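Local coordinates for protein alpha-1,4-endofucoidanase (Mariniflexile fucanivorans, PDB 6DLH) that probably hydrolyses internal alpha-1,4 linkages of fucoidan as a retaining glycoside hydrolase of family 107, its chain extended by calcium-binding Ig-like domains, at residues I516-G521 / D557-E562; P530-N535 / S614-K619; L643-G648 / I724-I729; S678-L683 / G705-T710. All coordinates share one frame; numbering follows the deposited sequence.

Overall arrangement
The four contacts form two pairs: one at the start of an Ig-like domain, where the incoming loop 516-521 packs on it, the other within the last Ig-like domain of the model. Contacts 1 and 2, centres about 14 Å apart, join through strands 531-532 and 558-559; their segments alternate along the sequence, and the calcium loop 557-562 of contact 1 touches contact 2. Contacts 3 and 4 follow, centres about 9 Å apart, on the sheet pairing 720-729 with 705-713; contact 4 is nested inside the loop closed by contact 3. Centres of contacts 2 and 3 are about 53 Å apart. The first pair ties incoming loop and calcium loop to one domain; the second joins strands and a turn within another.

Contact 1: I516-G521 / D557-E562; sequences ISHPAG and DFYDFE. With CA (calcium ion), chain G.
His-518 CG stands anti to its carbonyl carbon (chi1 -55°) and Tyr-559 CG anti to its backbone N (chi1 -175°); the rings that these atoms carry meet rim to rim. With Phe-561 they form an aromatic cluster that ties the loop between strands 505-513 and 531-532 to the calcium-binding loop of an Ig-like domain. The two rings stand nearly perpendicular, their planes 83° apart, and a hydrogen bond of 2.7 Å links His-518 ND1 with Tyr-559 OH; either atom could be the donor. Phe-561 covers one face of the imidazole near its rim, its CD2 lying 3.3 Å from His-518 ND1, although the two rings are set obliquely and do not stack. The phenol ring of Tyr-559 has a CH-pi partner as well. Pro-519 CD sits over one of its faces, 3.3 Å from Tyr-559 CZ, and the two side chains approach tip to tip. Imidazole at the rim and proline over the face together limit how Tyr-559 can turn.

Behind the aromatic groups the chain bends into the metal site. Asp-560 OD2 binds the calcium ion at 2.5 Å, and Gly-528, Asp-564 and Asp-609 contribute further ligands. Glu-562, bent at its second torsion, adds OE1 at 2.3 Å from the calcium ion. The other carboxylate oxygen of Asp-560 shapes the loop itself: in an Asx turn, Asp-560 OD1 accepts a hydrogen bond of 2.9 Å from Glu-562 N.

Contact 2: P530-N535 / S614-K619; sequences PVWFSN and SDTEIK
Val-531 lies nearest Ser-614 and Asn-535 nearest Thr-616, the two segments running in the same general direction with 25° between them. Side chains do the joining. Trp-532 lays its indole across Thr-616: the methyl CG2 rests over the face in a CH-pi contact, 3.3 Å from Trp-532 CD2. Thr-616 puts OG1 anti to its backbone N (chi1 -164°), where it gives a hydrogen bond of 2.7 Å to Ser-534 O in the carbonyl plane, on a lone pair. At the indole edge, Trp-532 NE1 donates to Ser-614 O over 3.1 Å; the acceptor is close to the ring plane, while the donor stands above the carbonyl plane. Ser-614 OG donates to Pro-530 O at 2.6 Å and accepts from a water that also takes the hydrogen of Trp-532 N. Farther along, Asn-535 OD1 receives Glu-617 N at 3.2 Å. An alanine in place of Trp-532 would probably leave Ser-614 O without this indole donor and open a gap beside Thr-616 CG2, Phe-605 and Met-537. In this part of the Ig-like domain, side-chain-to-backbone bonds thus link strand 613-623 to the segment that pairs with the calcium loop through strands 531-532 and 558-559.

Contact 3: L643-G648 / I724-I729; sequences LNLTDG and ILINVI
Leu-643 and Ile-724 begin a parallel backbone ladder, in which Leu-725 N donates to Leu-643 O at 3.1 Å. Next, Leu-645 N reaches Leu-725 O at 3.0 Å. The ladder then breaks and resumes one residue out of step: Gly-648 N bonds to Asn-727 O at 2.8 Å, and Ile-729 N to Gly-648 O at 2.7 Å. Segment 643-648 thus spends one residue more than its partner in crossing the break, and its chain bows away at Thr-646.

Water occupies the interruption. It accepts from Asn-727 N at 3.0 Å and lies close to Leu-645 O and Asp-647 OD1, although it has too few protons for every acceptor in reach. At the far end of the break, just before Gly-648, the polar side chains of Asp-647 and Asn-727 lie alongside each other, pointing the same way.

Apolar contacts follow the sheet face that carries Leu-643, Ile-724 and Val-728. Ile-724 holds CG2 anti to its backbone N, and this methyl meets Leu-645 CD2 at 3.7 Å. Leu-645 CB in turn touches Ile-726 CG1 at 3.8 Å, and both residues pack against Tyr-654 of strand 654-659.

Parallel pairing of the first strand of a sheet with the last, as in the A'-G pair of immunoglobulin folds, brings residues far apart in sequence together here. Backbone bonds carry both ends, and the interrupted middle is bridged by a water and by aliphatic packing, so the register can shift while the edge strand 642-649 stays joined to 720-729.

Contact 4: S678-L683 / G705-T710; sequences SGPDWL and GENSFT
Phe-709 lies between Pro-680 and Leu-683, which cover opposite ring faces. Leu-683 CD2 sits over the ring centre in a CH-pi contact, 3.7 Å from Phe-709 CD2; Pro-680 CD is displaced toward the rim, 3.7 Å from Phe-709 CE2. The phenyl edge points at the face of Trp-682 in an offset edge-to-face pair, planes 86° apart. Trp-682, its CG between the backbone N and the carbonyl carbon (chi1 65°), also donates from NE1 an almost straight hydrogen bond (173°) of 3.0 Å to Asn-707 OD1; the acceptor lies in the indole plane, the donor above the amide plane. A leucine in place of Trp-682 would probably leave Asn-707 OD1 without this donor and the edge of Phe-709 without its aromatic face.

Pro-680, Trp-682 and Leu-683 belong to a type I turn that follows strand 674-678 of the Ig-like sheet; Asn-707 and Phe-709 are on strand 705-713. Just before the turn, Ser-678 and Thr-710 form an antiparallel hydrogen-bonded pair, Thr-710 N bonding to Ser-678 O at 3.1 Å. Beside it Ser-678 OG bonds to Thr-710 OG1 at 2.9 Å, and the latter also to Thr-677. Farther out, Asn-707 ND2 bonds to Asp-703 O, and Lys-676 NZ reaches Pro-680 O and Leu-683 O.

Contact 1: I516-G521 / D557-E562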
# COMPACT_ATOMS: atom_id res chain seq x y z
N ILE A 516 5.66 27.46 -1.30
CA ILE A 516 4.74 26.60 -2.02
C ILE A 516 5.05 26.67 -3.52
O ILE A 516 5.58 27.66 -4.01
CB ILE A 516 3.27 26.97 -1.71
CG1 ILE A 516 2.27 26.02 -2.38
CG2 ILE A 516 2.97 28.42 -2.07
CD1 ILE A 516 2.25 24.62 -1.78
N SER A 517 4.71 25.58 -4.22
CA SER A 517 4.89 25.47 -5.65
C SER A 517 3.60 24.91 -6.25
O SER A 517 3.32 23.72 -6.12
CB SER A 517 6.08 24.61 -5.98
OG SER A 517 6.31 24.56 -7.38
N HIS A 518 2.83 25.78 -6.91
CA HIS A 518 1.53 25.41 -7.45
C HIS A 518 1.70 24.45 -8.62
O HIS A 518 2.68 24.53 -9.35
CB HIS A 518 0.73 26.66 -7.83
CG HIS A 518 0.59 27.61 -6.70
ND1 HIS A 518 -0.25 27.37 -5.63
CD2 HIS A 518 1.21 28.79 -6.44
CE1 HIS A 518 -0.16 28.36 -4.77
NE2 HIS A 518 0.72 29.25 -5.25
N PRO A 519 0.74 23.52 -8.85
CA PRO A 519 0.79 22.63 -10.01
C PRO A 519 0.39 23.40 -11.26
O PRO A 519 -0.33 24.40 -11.18
CB PRO A 519 -0.29 21.58 -9.68
CG PRO A 519 -1.29 22.34 -8.83
CD PRO A 519 -0.46 23.30 -8.01
N ALA A 520 0.87 22.94 -12.42
CA ALA A 520 0.49 23.51 -13.70
C ALA A 520 -0.92 23.04 -14.06
O ALA A 520 -1.40 22.04 -13.53
CB ALA A 520 1.50 23.14 -14.75
N GLY A 521 -1.59 23.80 -14.94
CA GLY A 521 -2.91 23.45 -15.43
C GLY A 521 -4.02 24.18 -14.69
O GLY A 521 -5.20 24.03 -15.02
N ASP A 557 -7.36 17.29 -10.32
CA ASP A 557 -8.75 17.49 -10.71
C ASP A 557 -9.32 18.77 -10.09
O ASP A 557 -10.27 19.33 -10.61
CB ASP A 557 -9.59 16.25 -10.43
CG ASP A 557 -9.00 15.00 -11.07
OD1 ASP A 557 -8.96 14.96 -12.31
OD2 ASP A 557 -8.57 14.11 -10.33
N PHE A 558 -8.73 19.21 -8.97
CA PHE A 558 -9.18 20.39 -8.24
C PHE A 558 -8.02 20.94 -7.43
O PHE A 558 -7.06 20.22 -7.17
CB PHE A 558 -10.42 20.05 -7.40
CG PHE A 558 -10.18 19.01 -6.34
CD1 PHE A 558 -9.83 19.38 -5.04
CD2 PHE A 558 -10.29 17.66 -6.63
CE1 PHE A 558 -9.59 18.42 -4.07
CE2 PHE A 558 -10.05 16.70 -5.65
CZ PHE A 558 -9.71 17.08 -4.38
N TYR A 559 -8.09 22.22 -7.03
CA TYR A 559 -6.95 22.82 -6.34
C TYR A 559 -7.35 24.11 -5.62
O TYR A 559 -8.34 24.74 -5.96
CB TYR A 559 -5.79 23.03 -7.31
CG TYR A 559 -4.53 23.53 -6.67
CD1 TYR A 559 -3.74 22.70 -5.88
CD2 TYR A 559 -4.12 24.85 -6.83
CE1 TYR A 559 -2.58 23.17 -5.28
CE2 TYR A 559 -2.96 25.33 -6.23
CZ TYR A 559 -2.19 24.48 -5.46
OH TYR A 559 -1.04 24.95 -4.87
N ASP A 560 -6.53 24.49 -4.63
CA ASP A 560 -6.74 25.68 -3.83
C ASP A 560 -5.40 26.39 -3.62
O ASP A 560 -4.45 25.79 -3.12
CB ASP A 560 -7.41 25.36 -2.49
CG ASP A 560 -7.75 26.60 -1.67
OD1 ASP A 560 -6.80 27.24 -1.12
OD2 ASP A 560 -8.94 26.94 -1.61
N PHE A 561 -5.36 27.68 -3.97
CA PHE A 561 -4.07 28.36 -4.09
C PHE A 561 -3.56 28.81 -2.73
O PHE A 561 -2.42 29.27 -2.64
CB PHE A 561 -4.13 29.49 -5.12
CG PHE A 561 -3.96 29.01 -6.54
CD1 PHE A 561 -5.05 28.59 -7.28
CD2 PHE A 561 -2.70 28.94 -7.12
CE1 PHE A 561 -4.89 28.13 -8.58
CE2 PHE A 561 -2.54 28.48 -8.42
CZ PHE A 561 -3.63 28.07 -9.14
N GLU A 562 -4.38 28.67 -1.69
CA GLU A 562 -3.96 29.02 -0.34
C GLU A 562 -3.74 27.75 0.49
O GLU A 562 -3.42 27.83 1.67
CB GLU A 562 -4.96 29.96 0.35
CG GLU A 562 -5.19 31.26 -0.39
CD GLU A 562 -6.05 31.14 -1.63
OE1 GLU A 562 -7.09 30.43 -1.57
OE2 GLU A 562 -5.68 31.74 -2.66
CA CA G . -8.88 29.27 -0.66
O HOH W 1 -9.74 31.38 0.54

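Contact 2: P530-N535 / S614-K619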
# COMPACT_ATOMS: atom_id res chain seq x y z
N PRO A 530 -11.55 27.89 -4.46
CA PRO A 530 -11.00 26.61 -4.93
C PRO A 530 -11.62 26.30 -6.29
O PRO A 530 -12.80 26.59 -6.49
CB PRO A 530 -11.44 25.63 -3.84
CG PRO A 530 -12.75 26.21 -3.33
CD PRO A 530 -12.56 27.71 -3.40
N VAL A 531 -10.82 25.73 -7.20
CA VAL A 531 -11.17 25.62 -8.61
C VAL A 531 -11.02 24.18 -9.10
O VAL A 531 -10.12 23.47 -8.67
CB VAL A 531 -10.33 26.58 -9.47
CG1 VAL A 531 -10.76 28.03 -9.33
CG2 VAL A 531 -8.84 26.43 -9.22
N TRP A 532 -11.89 23.79 -10.04
CA TRP A 532 -11.76 22.54 -10.77
C TRP A 532 -10.80 22.70 -11.95
O TRP A 532 -10.51 23.82 -12.37
CB TRP A 532 -13.14 22.05 -11.24
CG TRP A 532 -14.08 21.66 -10.15
CD1 TRP A 532 -15.03 22.45 -9.56
CD2 TRP A 532 -14.21 20.36 -9.54
NE1 TRP A 532 -15.73 21.74 -8.62
CE2 TRP A 532 -15.25 20.46 -8.58
CE3 TRP A 532 -13.55 19.14 -9.69
CZ2 TRP A 532 -15.64 19.37 -7.79
CZ3 TRP A 532 -13.93 18.07 -8.91
CH2 TRP A 532 -14.96 18.19 -7.98
N PHE A 533 -10.31 21.57 -12.48
CA PHE A 533 -9.36 21.57 -13.58
C PHE A 533 -10.03 22.08 -14.86
O PHE A 533 -9.48 22.92 -15.56
CB PHE A 533 -8.70 20.20 -13.76
CG PHE A 533 -7.87 20.05 -15.01
CD1 PHE A 533 -6.60 20.59 -15.08
CD2 PHE A 533 -8.38 19.40 -16.13
CE1 PHE A 533 -5.84 20.48 -16.24
CE2 PHE A 533 -7.63 19.29 -17.29
CZ PHE A 533 -6.36 19.83 -17.35
N SER A 534 -11.24 21.56 -15.14
CA SER A 534 -12.00 21.97 -16.31
C SER A 534 -13.49 21.75 -16.08
O SER A 534 -13.91 21.18 -15.07
CB SER A 534 -11.52 21.27 -17.55
OG SER A 534 -11.88 19.90 -17.52
N ASN A 535 -14.28 22.22 -17.05
CA ASN A 535 -15.73 22.17 -17.03
C ASN A 535 -16.23 22.12 -18.47
O ASN A 535 -16.10 23.10 -19.20
CB ASN A 535 -16.30 23.38 -16.28
CG ASN A 535 -17.80 23.31 -16.09
OD1 ASN A 535 -18.43 22.28 -16.36
ND2 ASN A 535 -18.39 24.41 -15.63
N SER A 614 -16.79 26.49 -5.96
CA SER A 614 -17.04 26.51 -7.40
C SER A 614 -17.51 25.14 -7.87
O SER A 614 -17.18 24.13 -7.26
CB SER A 614 -15.83 26.99 -8.17
OG SER A 614 -14.76 26.06 -8.10
N ASP A 615 -18.28 25.12 -8.96
CA ASP A 615 -18.88 23.89 -9.46
C ASP A 615 -18.21 23.46 -10.76
O ASP A 615 -17.49 24.24 -11.39
CB ASP A 615 -20.40 24.04 -9.66
CG ASP A 615 -21.16 24.43 -8.40
OD1 ASP A 615 -20.86 23.88 -7.32
OD2 ASP A 615 -22.07 25.28 -8.52
N THR A 616 -18.42 22.19 -11.12
CA THR A 616 -18.12 21.68 -12.44
C THR A 616 -19.15 20.62 -12.80
O THR A 616 -19.91 20.16 -11.94
CB THR A 616 -16.69 21.14 -12.56
OG1 THR A 616 -16.40 21.04 -13.95
CG2 THR A 616 -16.50 19.79 -11.90
N GLU A 617 -19.18 20.24 -14.08
CA GLU A 617 -20.05 19.17 -14.56
C GLU A 617 -19.17 17.95 -14.83
O GLU A 617 -18.15 18.07 -15.51
CB GLU A 617 -20.82 19.62 -15.80
CG GLU A 617 -21.58 18.50 -16.49
CD GLU A 617 -22.19 18.80 -17.85
OE1 GLU A 617 -21.93 19.89 -18.41
OE2 GLU A 617 -22.93 17.92 -18.36
N ILE A 618 -19.58 16.81 -14.26
CA ILE A 618 -18.89 15.55 -14.46
C ILE A 618 -19.73 14.69 -15.40
O ILE A 618 -20.93 14.53 -15.18
CB ILE A 618 -18.63 14.84 -13.11
CG1 ILE A 618 -17.82 15.70 -12.14
CG2 ILE A 618 -18.00 13.47 -13.32
CD1 ILE A 618 -16.33 15.67 -12.33
N LYS A 619 -19.09 14.15 -16.44
CA LYS A 619 -19.78 13.34 -17.44
C LYS A 619 -19.17 11.94 -17.46
O LYS A 619 -17.96 11.77 -17.62
CB LYS A 619 -19.69 13.99 -18.82
CG LYS A 619 -20.41 15.33 -18.99
CD LYS A 619 -20.93 15.53 -20.41
CE LYS A 619 -20.87 16.97 -20.89
O HOH W 2 -13.72 25.88 -10.67

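Contact 3: L643-G648 / I724-I729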
# COMPACT_ATOMS: atom_id res chain seq x y z
N LEU A 643 -29.51 -22.20 -22.39
CA LEU A 643 -28.62 -22.11 -21.24
C LEU A 643 -28.28 -23.52 -20.77
O LEU A 643 -29.07 -24.14 -20.06
CB LEU A 643 -29.30 -21.30 -20.13
CG LEU A 643 -29.05 -19.79 -20.16
CD1 LEU A 643 -29.82 -19.13 -21.30
CD2 LEU A 643 -29.41 -19.15 -18.83
N ASN A 644 -27.12 -24.01 -21.22
CA ASN A 644 -26.59 -25.30 -20.80
C ASN A 644 -25.93 -25.13 -19.43
O ASN A 644 -24.93 -24.44 -19.30
CB ASN A 644 -25.62 -25.87 -21.85
CG ASN A 644 -25.33 -27.34 -21.66
OD1 ASN A 644 -25.93 -28.00 -20.80
ND2 ASN A 644 -24.42 -27.87 -22.45
N LEU A 645 -26.52 -25.78 -18.41
CA LEU A 645 -26.16 -25.57 -17.02
C LEU A 645 -25.29 -26.72 -16.50
O LEU A 645 -24.89 -27.60 -17.27
CB LEU A 645 -27.44 -25.42 -16.19
CG LEU A 645 -27.78 -24.00 -15.74
CD1 LEU A 645 -27.67 -23.00 -16.88
CD2 LEU A 645 -29.17 -23.95 -15.10
N THR A 646 -24.97 -26.67 -15.20
CA THR A 646 -24.08 -27.63 -14.56
C THR A 646 -24.84 -28.94 -14.32
O THR A 646 -26.00 -28.91 -13.90
CB THR A 646 -23.56 -27.09 -13.22
OG1 THR A 646 -23.04 -25.78 -13.43
CG2 THR A 646 -22.50 -27.97 -12.59
N ASP A 647 -24.14 -30.05 -14.56
CA ASP A 647 -24.62 -31.40 -14.29
C ASP A 647 -25.23 -31.49 -12.89
O ASP A 647 -24.78 -30.82 -11.95
CB ASP A 647 -23.50 -32.43 -14.41
CG ASP A 647 -23.04 -32.66 -15.84
OD1 ASP A 647 -23.62 -32.02 -16.75
OD2 ASP A 647 -22.10 -33.47 -16.04
N GLY A 648 -26.27 -32.33 -12.78
CA GLY A 648 -26.82 -32.77 -11.51
C GLY A 648 -26.40 -34.21 -11.22
O GLY A 648 -25.92 -34.91 -12.11
N ILE A 724 -33.58 -24.07 -20.55
CA ILE A 724 -32.53 -24.47 -19.62
C ILE A 724 -32.36 -25.99 -19.70
O ILE A 724 -33.34 -26.73 -19.58
CB ILE A 724 -32.86 -24.00 -18.18
CG1 ILE A 724 -32.58 -22.51 -17.97
CG2 ILE A 724 -32.13 -24.84 -17.15
CD1 ILE A 724 -33.55 -21.56 -18.63
N LEU A 725 -31.12 -26.44 -19.90
CA LEU A 725 -30.78 -27.84 -20.14
C LEU A 725 -29.78 -28.31 -19.09
O LEU A 725 -28.66 -27.81 -19.02
CB LEU A 725 -30.19 -27.92 -21.56
CG LEU A 725 -29.63 -29.28 -22.00
CD1 LEU A 725 -30.76 -30.23 -22.38
CD2 LEU A 725 -28.69 -29.11 -23.19
N ILE A 726 -30.21 -29.27 -18.25
CA ILE A 726 -29.38 -29.86 -17.21
C ILE A 726 -29.27 -31.36 -17.46
O ILE A 726 -30.28 -32.06 -17.51
CB ILE A 726 -29.96 -29.60 -15.80
CG1 ILE A 726 -30.04 -28.11 -15.46
CG2 ILE A 726 -29.19 -30.38 -14.75
CD1 ILE A 726 -31.00 -27.79 -14.33
N ASN A 727 -28.03 -31.84 -17.59
CA ASN A 727 -27.74 -33.26 -17.59
C ASN A 727 -27.69 -33.77 -16.15
O ASN A 727 -26.92 -33.26 -15.33
CB ASN A 727 -26.42 -33.56 -18.30
CG ASN A 727 -26.19 -35.04 -18.48
OD1 ASN A 727 -27.06 -35.84 -18.14
ND2 ASN A 727 -25.05 -35.42 -19.03
N VAL A 728 -28.51 -34.78 -15.84
CA VAL A 728 -28.53 -35.42 -14.54
C VAL A 728 -27.75 -36.73 -14.63
O VAL A 728 -28.15 -37.63 -15.36
CB VAL A 728 -29.97 -35.63 -14.02
CG1 VAL A 728 -30.01 -36.42 -12.72
CG2 VAL A 728 -30.73 -34.32 -13.86
N ILE A 729 -26.63 -36.82 -13.91
CA ILE A 729 -25.81 -38.03 -13.84
C ILE A 729 -26.33 -38.90 -12.70
O ILE A 729 -26.49 -38.42 -11.57
CB ILE A 729 -24.32 -37.69 -13.65
CG1 ILE A 729 -23.79 -36.67 -14.67
CG2 ILE A 729 -23.47 -38.96 -13.63
CD1 ILE A 729 -23.67 -37.19 -16.08
O HOH W 3 -25.41 -30.44 -17.65

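Contact 4: S678-L683 / G705-T710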
# COMPACT_ATOMS: atom_id res chain seq x y z
N SER A 678 -42.36 -25.03 -18.53
CA SER A 678 -42.40 -26.47 -18.78
C SER A 678 -41.13 -27.17 -18.30
O SER A 678 -40.15 -26.51 -17.96
CB SER A 678 -42.67 -26.78 -20.24
OG SER A 678 -41.50 -26.63 -21.01
N GLY A 679 -41.19 -28.51 -18.27
CA GLY A 679 -40.07 -29.40 -17.98
C GLY A 679 -40.26 -30.15 -16.66
O GLY A 679 -41.12 -29.77 -15.86
N PRO A 680 -39.45 -31.20 -16.38
CA PRO A 680 -39.58 -32.01 -15.16
C PRO A 680 -39.83 -31.25 -13.85
O PRO A 680 -39.34 -30.14 -13.65
CB PRO A 680 -38.23 -32.73 -15.09
CG PRO A 680 -37.87 -32.93 -16.54
CD PRO A 680 -38.36 -31.68 -17.24
N ASP A 681 -40.57 -31.92 -12.94
CA ASP A 681 -41.17 -31.31 -11.76
C ASP A 681 -40.15 -31.02 -10.67
O ASP A 681 -40.41 -30.21 -9.79
CB ASP A 681 -42.26 -32.21 -11.17
CG ASP A 681 -43.64 -32.02 -11.80
OD1 ASP A 681 -43.82 -31.04 -12.55
OD2 ASP A 681 -44.52 -32.86 -11.52
N TRP A 682 -38.99 -31.70 -10.72
CA TRP A 682 -38.05 -31.64 -9.62
C TRP A 682 -37.41 -30.25 -9.46
O TRP A 682 -37.07 -29.88 -8.34
CB TRP A 682 -37.01 -32.77 -9.67
CG TRP A 682 -36.08 -32.73 -10.84
CD1 TRP A 682 -36.23 -33.39 -12.03
CD2 TRP A 682 -34.82 -32.04 -10.93
NE1 TRP A 682 -35.16 -33.15 -12.84
CE2 TRP A 682 -34.28 -32.32 -12.20
CE3 TRP A 682 -34.11 -31.20 -10.06
CZ2 TRP A 682 -33.06 -31.79 -12.62
CZ3 TRP A 682 -32.90 -30.69 -10.47
CH2 TRP A 682 -32.39 -30.98 -11.74
N LEU A 683 -37.27 -29.51 -10.57
CA LEU A 683 -36.57 -28.23 -10.56
C LEU A 683 -37.57 -27.07 -10.53
O LEU A 683 -38.41 -26.94 -11.42
CB LEU A 683 -35.65 -28.15 -11.78
CG LEU A 683 -34.85 -26.86 -11.97
CD1 LEU A 683 -33.47 -26.96 -11.33
CD2 LEU A 683 -34.71 -26.52 -13.44
N GLY A 705 -29.93 -38.07 -17.48
CA GLY A 705 -29.80 -37.55 -18.83
C GLY A 705 -30.29 -36.11 -18.94
O GLY A 705 -30.53 -35.46 -17.92
N GLU A 706 -30.47 -35.64 -20.18
CA GLU A 706 -30.69 -34.23 -20.49
C GLU A 706 -32.13 -33.84 -20.15
O GLU A 706 -33.07 -34.27 -20.81
CB GLU A 706 -30.34 -33.95 -21.96
CG GLU A 706 -28.90 -34.28 -22.33
CD GLU A 706 -27.83 -33.38 -21.72
OE1 GLU A 706 -28.19 -32.32 -21.17
OE2 GLU A 706 -26.63 -33.73 -21.81
N ASN A 707 -32.28 -32.99 -19.13
CA ASN A 707 -33.57 -32.53 -18.65
C ASN A 707 -33.83 -31.13 -19.20
O ASN A 707 -33.12 -30.19 -18.85
CB ASN A 707 -33.63 -32.48 -17.12
CG ASN A 707 -33.73 -33.85 -16.47
OD1 ASN A 707 -34.61 -34.07 -15.64
ND2 ASN A 707 -32.85 -34.77 -16.84
N SER A 708 -34.86 -31.01 -20.05
CA SER A 708 -35.13 -29.76 -20.74
C SER A 708 -36.24 -28.98 -20.04
O SER A 708 -37.28 -29.55 -19.68
CB SER A 708 -35.43 -30.02 -22.19
OG SER A 708 -35.72 -28.80 -22.87
N PHE A 709 -36.01 -27.68 -19.83
CA PHE A 709 -36.96 -26.81 -19.16
C PHE A 709 -37.14 -25.53 -19.97
O PHE A 709 -36.29 -25.18 -20.79
CB PHE A 709 -36.45 -26.43 -17.76
CG PHE A 709 -36.16 -27.59 -16.84
CD1 PHE A 709 -34.94 -28.26 -16.91
CD2 PHE A 709 -37.10 -28.01 -15.91
CE1 PHE A 709 -34.67 -29.33 -16.06
CE2 PHE A 709 -36.83 -29.08 -15.07
CZ PHE A 709 -35.62 -29.74 -15.15
N THR A 710 -38.25 -24.83 -19.74
CA THR A 710 -38.45 -23.54 -20.37
C THR A 710 -38.85 -22.52 -19.30
O THR A 710 -39.60 -22.84 -18.38
CB THR A 710 -39.41 -23.62 -21.57
OG1 THR A 710 -40.74 -23.82 -21.10
CG2 THR A 710 -39.05 -24.71 -22.56